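Local coordinates for SusD superfamily protein (Bacteroides vulgatus, PDB 3MYV), which probably binds polysaccharide at the outer membrane, as a member of the SusD family of glycan-binding proteins, at residues Asp47-Glu52 against Gly413-Ser418. Sequence-based numbering, arbitrary orientation. Where two conformers were deposited one is given.
Sequences DMQSSE and GYHLPS. With EDO (1,2-ethanediol), chain D.
Gln49, in the short strand 48-50, and His415, in the irregular loop 413-418, bring their CA atoms to 7.0 Å, bridged by the Gln49 side chain. It points at the loop, its CG between backbone N and carbonyl carbon (chi1 66°), and its amide is engaged at both ends. Gln49 NE2 donates to Tyr414 O at 2.9 Å and to Ser50 O of its own strand at 3.2 Å. Both N-H...O bonds are nearly straight, but NE2 meets Ser50 O closer to the line of its C=O, and Tyr414 O from above the carbonyl plane. Gln49 OE1 accepts a hydrogen bond from a water, 2.8 Å away, whose oxygen in turn accepts one from Tyr414 N. Gln49 OE1 also sits over one face of the His415 imidazole, toward its rim, and 3.4 Å from Tyr414 CD1. His415 ND1 bonds to Tyr61 OH. Leu416 CD1 makes a van der Waals contact, 3.4 Å, with the backbone Ser51 O. Tyr414 OH reaches Val279 O, tying the loop to strand 277-279, the antiparallel partner of 48-50. An alanine at Gln49 would probably leave Tyr414 O without this donor and the water without its acceptor. One buried amide thus joins the loop to strand 48-50; NE2 facing two carbonyls and OE1 a water donor is likely to fix which way round it sits.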
loop_
_atom_site.group_PDB
_atom_site.type_symbol
_atom_site.label_atom_id
_atom_site.label_comp_id
_atom_site.label_asym_id
_atom_site.label_seq_id
_atom_site.Cartn_x
_atom_site.Cartn_y
_atom_site.Cartn_z
ATOM N N ASP A 47 -6.439 -11.622 -7.738
ATOM C CA ASP A 47 -5.827 -12.650 -6.864
ATOM C C ASP A 47 -6.528 -12.902 -5.542
ATOM O O ASP A 47 -6.294 -13.945 -4.904
ATOM C CB ASP A 47 -4.372 -12.295 -6.566
ATOM C CG ASP A 47 -3.469 -12.450 -7.790
ATOM O OD1 ASP A 47 -3.736 -13.368 -8.601
ATOM O OD2 ASP A 47 -2.500 -11.658 -7.910
HETATM N N MSE A 48 -7.378 -11.964 -5.133
HETATM C CA MSE A 48 -8.245 -12.141 -3.970
HETATM C C MSE A 48 -9.654 -11.728 -4.304
HETATM O O MSE A 48 -9.861 -10.890 -5.182
HETATM C CB MSE A 48 -7.757 -11.314 -2.788
HETATM C CG MSE A 48 -6.354 -11.665 -2.321
HETATM SE SE MSE A 48 -5.932 -11.166 -0.496
HETATM C CE MSE A 48 -6.838 -12.588 0.426
ATOM N N GLN A 49 -10.611 -12.352 -3.620
ATOM C CA GLN A 49 -12.007 -12.039 -3.814
ATOM C C GLN A 49 -12.746 -12.077 -2.489
ATOM O O GLN A 49 -12.286 -12.668 -1.495
ATOM C CB GLN A 49 -12.630 -13.025 -4.819
ATOM C CG GLN A 49 -12.687 -14.463 -4.299
ATOM C CD GLN A 49 -13.600 -15.330 -5.115
ATOM O OE1 GLN A 49 -13.215 -15.854 -6.157
ATOM N NE2 GLN A 49 -14.812 -15.506 -4.628
ATOM N N SER A 50 -13.912 -11.458 -2.482
ATOM C CA SER A 50 -14.830 -11.551 -1.361
ATOM C C SER A 50 -15.466 -12.937 -1.209
ATOM O O SER A 50 -15.625 -13.691 -2.164
ATOM C CB SER A 50 -15.967 -10.511 -1.550
ATOM O OG SER A 50 -16.830 -10.481 -0.438
ATOM N N SER A 51 -15.830 -13.264 0.026
ATOM C CA SER A 51 -16.757 -14.341 0.284
ATOM C C SER A 51 -18.161 -13.739 0.156
ATOM O O SER A 51 -18.308 -12.587 -0.267
ATOM C CB SER A 51 -16.560 -14.873 1.693
ATOM O OG SER A 51 -16.830 -13.857 2.636
ATOM N N GLU A 52 -19.173 -14.465 0.626
ATOM C CA GLU A 52 -20.549 -13.946 0.664
ATOM C C GLU A 52 -20.756 -12.947 1.810
ATOM O O GLU A 52 -21.760 -12.261 1.858
ATOM C CB GLU A 52 -21.573 -15.082 0.778
ATOM C CG GLU A 52 -21.562 -16.060 -0.389
ATOM C CD GLU A 52 -22.454 -17.277 -0.159
ATOM O OE1 GLU A 52 -23.372 -17.214 0.693
ATOM O OE2 GLU A 52 -22.229 -18.300 -0.831
ATOM N N GLY A 413 -13.715 -19.601 -11.952
ATOM C CA GLY A 413 -13.306 -20.054 -10.636
ATOM C C GLY A 413 -14.476 -20.132 -9.685
ATOM O O GLY A 413 -15.512 -20.713 -9.993
ATOM N N TYR A 414 -14.322 -19.510 -8.525
ATOM C CA TYR A 414 -15.407 -19.363 -7.585
ATOM C C TYR A 414 -15.722 -17.882 -7.316
ATOM O O TYR A 414 -16.171 -17.497 -6.234
ATOM C CB TYR A 414 -15.110 -20.145 -6.298
ATOM C CG TYR A 414 -13.729 -20.028 -5.673
ATOM C CD1 TYR A 414 -13.407 -18.966 -4.821
ATOM C CD2 TYR A 414 -12.766 -21.029 -5.859
ATOM C CE1 TYR A 414 -12.160 -18.874 -4.220
ATOM C CE2 TYR A 414 -11.527 -20.963 -5.254
ATOM C CZ TYR A 414 -11.218 -19.874 -4.428
ATOM O OH TYR A 414 -9.985 -19.819 -3.824
ATOM N N HIS A 415 -15.534 -17.058 -8.333
ATOM C CA HIS A 415 -15.985 -15.675 -8.270
ATOM C C HIS A 415 -17.484 -15.593 -7.998
ATOM O O HIS A 415 -18.264 -16.469 -8.407
ATOM C CB HIS A 415 -15.631 -14.921 -9.550
ATOM C CG HIS A 415 -14.206 -14.451 -9.601
ATOM N ND1 HIS A 415 -13.768 -13.336 -8.915
ATOM C CD2 HIS A 415 -13.131 -14.929 -10.268
ATOM C CE1 HIS A 415 -12.479 -13.162 -9.151
ATOM N NE2 HIS A 415 -12.065 -14.126 -9.953
ATOM N N LEU A 416 -17.885 -14.531 -7.315
ATOM C CA LEU A 416 -19.293 -14.305 -7.025
ATOM C C LEU A 416 -20.082 -13.844 -8.239
ATOM O O LEU A 416 -19.525 -13.254 -9.173
ATOM C CB LEU A 416 -19.444 -13.255 -5.931
ATOM C CG LEU A 416 -18.706 -13.480 -4.604
ATOM C CD1 LEU A 416 -19.120 -12.413 -3.597
ATOM C CD2 LEU A 416 -18.993 -14.877 -4.068
ATOM N N PRO A 417 -21.400 -14.082 -8.220
ATOM C CA PRO A 417 -22.207 -13.583 -9.342
ATOM C C PRO A 417 -22.096 -12.062 -9.487
ATOM O O PRO A 417 -21.950 -11.350 -8.506
ATOM C CB PRO A 417 -23.651 -13.969 -8.958
ATOM C CG PRO A 417 -23.516 -15.082 -7.973
ATOM C CD PRO A 417 -22.199 -14.840 -7.243
ATOM N N SER A 418 -22.174 -11.586 -10.715
ATOM C CA SER A 418 -22.189 -10.173 -11.018
ATOM C C SER A 418 -20.903 -9.423 -10.741
ATOM O O SER A 418 -20.893 -8.204 -10.856
ATOM C CB SER A 418 -23.363 -9.486 -10.321
ATOM O OG SER A 418 -24.576 -10.045 -10.777
HETATM C C1 EDO D . -21.762 -20.291 2.071
HETATM O O1 EDO D . -22.056 -21.672 2.125
HETATM C C2 EDO D . -22.685 -19.628 3.075
HETATM O O2 EDO D . -23.730 -18.993 2.347
HETATM O O HOH W 1 -12.005 -17.619 -8.006
#